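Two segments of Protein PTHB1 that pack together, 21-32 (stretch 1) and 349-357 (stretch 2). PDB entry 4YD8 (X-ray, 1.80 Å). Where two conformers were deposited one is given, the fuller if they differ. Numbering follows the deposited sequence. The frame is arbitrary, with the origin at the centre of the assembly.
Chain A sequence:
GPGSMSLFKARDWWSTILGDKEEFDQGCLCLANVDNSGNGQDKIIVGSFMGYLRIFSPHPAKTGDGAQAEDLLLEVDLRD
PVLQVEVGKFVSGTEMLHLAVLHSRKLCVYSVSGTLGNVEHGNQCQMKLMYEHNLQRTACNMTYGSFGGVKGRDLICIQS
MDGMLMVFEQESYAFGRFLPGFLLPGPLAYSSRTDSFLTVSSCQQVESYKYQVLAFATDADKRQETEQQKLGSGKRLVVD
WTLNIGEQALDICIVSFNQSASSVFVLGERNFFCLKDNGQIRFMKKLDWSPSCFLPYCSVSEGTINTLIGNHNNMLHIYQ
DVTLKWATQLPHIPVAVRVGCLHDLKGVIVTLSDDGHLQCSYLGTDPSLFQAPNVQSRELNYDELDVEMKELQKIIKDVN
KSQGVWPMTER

Stretch 1 21-32: KEEFDQGCLCLA
Stretch 2 (349-357) IVTLSDDGH

Stretch 1 runs extended through Glu 22 to Phe 24, makes a type II turn from Asp 25 to Cys 28, and continues as strand 29-32. Stretch 2 enters as a strand already under way at Ile 349 and leads into a type I turn from Ser 353 to Gly 356. The strands run nearly antiparallel, at 160°, with axes 8.7 Å apart at closest approach. At that spacing they meet through side chains. CA atoms pair Leu 29 with Leu 352 at 7.1 Å and Leu 31 with Val 350 at 8.4 Å. The backbones draw closer at the Ser 353 to Gly 356 turn, where Phe 24 CA lies 4.5 Å from Asp 354 CA.

Phe 24 has the largest covered area. Its backbone is extended (phi/psi -143/159), with chi1 m and chi2 79°. Phe 24 N donates the one direct hydrogen bond across the contact, to Asp 354 O at 3.0 Å. Asp 354 O takes a CA-H...O contact from Glu 23 CA at 3.1 Å. Leu 352 CD1 lies over one face of the ring. Phe 24 CE1 comes within 3.3 Å of Gly 356 CA; a CB on Gly 356 would clash with CE1. Its phi/psi, 95/17, also calls for glycine.

Leu 352, next in covered area, is t and p; its CB points toward stretch 1. Leu 352 CD2 lies 3.9 Å from Phe 24 CB, 4.1 Å from Leu 29 CB and 4.2 Å from Cys 28 CB, so one methyl touches three residues.

Leu 29, also t and p, extends the apolar contact to Val 350 (chi1 t): Leu 29 CD1 is 4.2 Å from Val 350 CG1. Leu 31 CD1 reaches Val 350 CG2 at 3.7 Å.

Water 1 accepts from Glu 22 N at 2.9 Å and lies 2.8 Å from Asp 355 O.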

# COMPACT_ATOMS: atom_id res chain seq x y z
N LYS A 21 -2.96 -16.34 -15.75
CA LYS A 21 -4.16 -16.42 -14.91
C LYS A 21 -3.80 -16.39 -13.42
O LYS A 21 -4.36 -17.14 -12.63
CB LYS A 21 -4.97 -17.68 -15.24
CG LYS A 21 -5.25 -17.89 -16.73
CD LYS A 21 -5.61 -16.59 -17.43
CE LYS A 21 -5.94 -16.82 -18.90
NZ LYS A 21 -5.03 -16.05 -19.80
N GLU A 22 -2.87 -15.52 -13.06
CA GLU A 22 -2.57 -15.28 -11.66
C GLU A 22 -3.59 -14.30 -11.08
O GLU A 22 -4.26 -13.58 -11.82
CB GLU A 22 -1.13 -14.75 -11.50
CG GLU A 22 -0.09 -15.75 -12.02
CD GLU A 22 1.35 -15.38 -11.67
OE1 GLU A 22 1.56 -14.61 -10.71
OE2 GLU A 22 2.26 -15.89 -12.34
N GLU A 23 -3.71 -14.28 -9.76
CA GLU A 23 -4.67 -13.45 -9.04
C GLU A 23 -3.93 -12.58 -8.03
O GLU A 23 -2.90 -12.96 -7.47
CB GLU A 23 -5.74 -14.31 -8.34
CG GLU A 23 -6.49 -15.24 -9.28
CD GLU A 23 -7.31 -16.30 -8.55
OE1 GLU A 23 -7.21 -16.40 -7.31
OE2 GLU A 23 -8.05 -17.03 -9.24
N PHE A 24 -4.47 -11.39 -7.82
CA PHE A 24 -3.85 -10.36 -7.01
C PHE A 24 -4.92 -9.62 -6.24
O PHE A 24 -6.09 -9.65 -6.63
CB PHE A 24 -3.09 -9.36 -7.89
CG PHE A 24 -2.08 -10.00 -8.79
CD1 PHE A 24 -2.48 -10.61 -9.98
CD2 PHE A 24 -0.74 -9.96 -8.48
CE1 PHE A 24 -1.55 -11.21 -10.81
CE2 PHE A 24 0.19 -10.55 -9.31
CZ PHE A 24 -0.22 -11.18 -10.47
N ASP A 25 -4.56 -8.95 -5.16
CA ASP A 25 -5.53 -8.09 -4.48
C ASP A 25 -4.81 -6.86 -3.94
O ASP A 25 -3.61 -6.68 -4.20
CB ASP A 25 -6.25 -8.83 -3.35
CG ASP A 25 -7.66 -8.31 -3.11
OD1 ASP A 25 -7.97 -7.15 -3.48
OD2 ASP A 25 -8.47 -9.08 -2.54
N GLN A 26 -5.53 -6.03 -3.22
CA GLN A 26 -4.93 -4.87 -2.59
C GLN A 26 -3.89 -5.42 -1.62
O GLN A 26 -4.09 -6.46 -1.00
CB GLN A 26 -5.98 -4.00 -1.88
CG GLN A 26 -6.27 -4.35 -0.43
CD GLN A 26 -7.46 -3.56 0.15
OE1 GLN A 26 -8.52 -3.48 -0.47
NE2 GLN A 26 -7.27 -2.98 1.32
N GLY A 27 -2.75 -4.75 -1.52
CA GLY A 27 -1.66 -5.31 -0.75
C GLY A 27 -0.53 -5.86 -1.62
O GLY A 27 0.62 -5.88 -1.20
N CYS A 28 -0.87 -6.30 -2.83
CA CYS A 28 0.09 -7.01 -3.69
C CYS A 28 1.00 -6.07 -4.48
O CYS A 28 1.91 -6.53 -5.13
CB CYS A 28 -0.65 -7.91 -4.68
SG CYS A 28 -1.36 -9.40 -3.90
N LEU A 29 0.70 -4.77 -4.46
CA LEU A 29 1.45 -3.78 -5.26
C LEU A 29 2.22 -2.81 -4.36
O LEU A 29 1.65 -2.19 -3.45
CB LEU A 29 0.48 -3.00 -6.16
CG LEU A 29 1.11 -1.84 -6.94
CD1 LEU A 29 2.15 -2.36 -7.93
CD2 LEU A 29 0.01 -1.02 -7.63
N CYS A 30 3.52 -2.66 -4.62
CA CYS A 30 4.32 -1.72 -3.88
C CYS A 30 5.22 -0.94 -4.83
O CYS A 30 5.77 -1.51 -5.78
CB CYS A 30 5.15 -2.46 -2.81
SG CYS A 30 6.11 -1.38 -1.75
N LEU A 31 5.31 0.36 -4.60
CA LEU A 31 6.18 1.24 -5.38
C LEU A 31 7.24 1.84 -4.46
O LEU A 31 6.91 2.65 -3.59
CB LEU A 31 5.38 2.36 -6.04
CG LEU A 31 5.06 2.40 -7.53
CD1 LEU A 31 4.30 3.69 -7.86
CD2 LEU A 31 6.34 2.30 -8.39
N ALA A 32 8.50 1.46 -4.64
CA ALA A 32 9.53 1.93 -3.71
C ALA A 32 10.93 1.79 -4.27
O ALA A 32 11.16 1.01 -5.20
CB ALA A 32 9.43 1.15 -2.37
N ILE A 349 1.38 7.12 -12.49
CA ILE A 349 0.34 6.25 -11.93
C ILE A 349 0.62 4.81 -12.29
O ILE A 349 0.86 4.50 -13.46
CB ILE A 349 -1.07 6.62 -12.44
CG1 ILE A 349 -1.46 8.03 -12.01
CG2 ILE A 349 -2.13 5.63 -11.94
CD1 ILE A 349 -2.81 8.44 -12.58
N VAL A 350 0.59 3.93 -11.30
CA VAL A 350 0.71 2.50 -11.57
C VAL A 350 -0.56 1.80 -11.10
O VAL A 350 -0.95 1.97 -9.94
CB VAL A 350 1.93 1.87 -10.86
CG1 VAL A 350 2.01 0.36 -11.15
CG2 VAL A 350 3.23 2.61 -11.26
N THR A 351 -1.20 1.05 -11.99
CA THR A 351 -2.39 0.27 -11.60
C THR A 351 -2.18 -1.23 -11.76
O THR A 351 -1.50 -1.68 -12.69
CB THR A 351 -3.64 0.64 -12.42
OG1 THR A 351 -3.36 0.45 -13.82
CG2 THR A 351 -4.06 2.08 -12.17
N LEU A 352 -2.80 -2.01 -10.87
CA LEU A 352 -2.78 -3.46 -10.94
C LEU A 352 -4.21 -4.00 -10.84
O LEU A 352 -4.96 -3.62 -9.94
CB LEU A 352 -1.93 -4.03 -9.80
CG LEU A 352 -1.91 -5.56 -9.67
CD1 LEU A 352 -1.19 -6.21 -10.85
CD2 LEU A 352 -1.24 -5.95 -8.36
N SER A 353 -4.57 -4.89 -11.77
CA SER A 353 -5.89 -5.53 -11.75
C SER A 353 -5.83 -6.88 -11.03
O SER A 353 -4.73 -7.40 -10.76
CB SER A 353 -6.43 -5.72 -13.17
OG SER A 353 -5.70 -6.73 -13.85
N ASP A 354 -6.97 -7.48 -10.72
CA ASP A 354 -6.92 -8.70 -9.92
C ASP A 354 -6.48 -9.91 -10.74
O ASP A 354 -6.23 -10.98 -10.19
CB ASP A 354 -8.25 -8.98 -9.20
CG ASP A 354 -9.41 -9.32 -10.14
OD1 ASP A 354 -9.21 -9.52 -11.36
OD2 ASP A 354 -10.54 -9.41 -9.62
N ASP A 355 -6.37 -9.76 -12.06
CA ASP A 355 -5.87 -10.85 -12.87
C ASP A 355 -4.50 -10.52 -13.48
O ASP A 355 -4.02 -11.19 -14.39
CB ASP A 355 -6.88 -11.23 -13.96
CG ASP A 355 -7.15 -10.10 -14.93
OD1 ASP A 355 -6.77 -8.94 -14.65
OD2 ASP A 355 -7.76 -10.37 -15.98
N GLY A 356 -3.86 -9.48 -12.95
CA GLY A 356 -2.45 -9.27 -13.26
C GLY A 356 -2.13 -8.33 -14.39
O GLY A 356 -1.01 -8.34 -14.89
N HIS A 357 -3.08 -7.49 -14.79
CA HIS A 357 -2.75 -6.43 -15.73
C HIS A 357 -2.08 -5.29 -14.97
O HIS A 357 -2.65 -4.73 -14.03
CB HIS A 357 -3.98 -5.94 -16.48
CG HIS A 357 -4.57 -6.96 -17.40
ND1 HIS A 357 -4.23 -7.05 -18.74
CD2 HIS A 357 -5.44 -7.97 -17.17
CE1 HIS A 357 -4.88 -8.05 -19.29
NE2 HIS A 357 -5.63 -8.63 -18.37
O HOH W 1 -2.18 -13.30 -14.86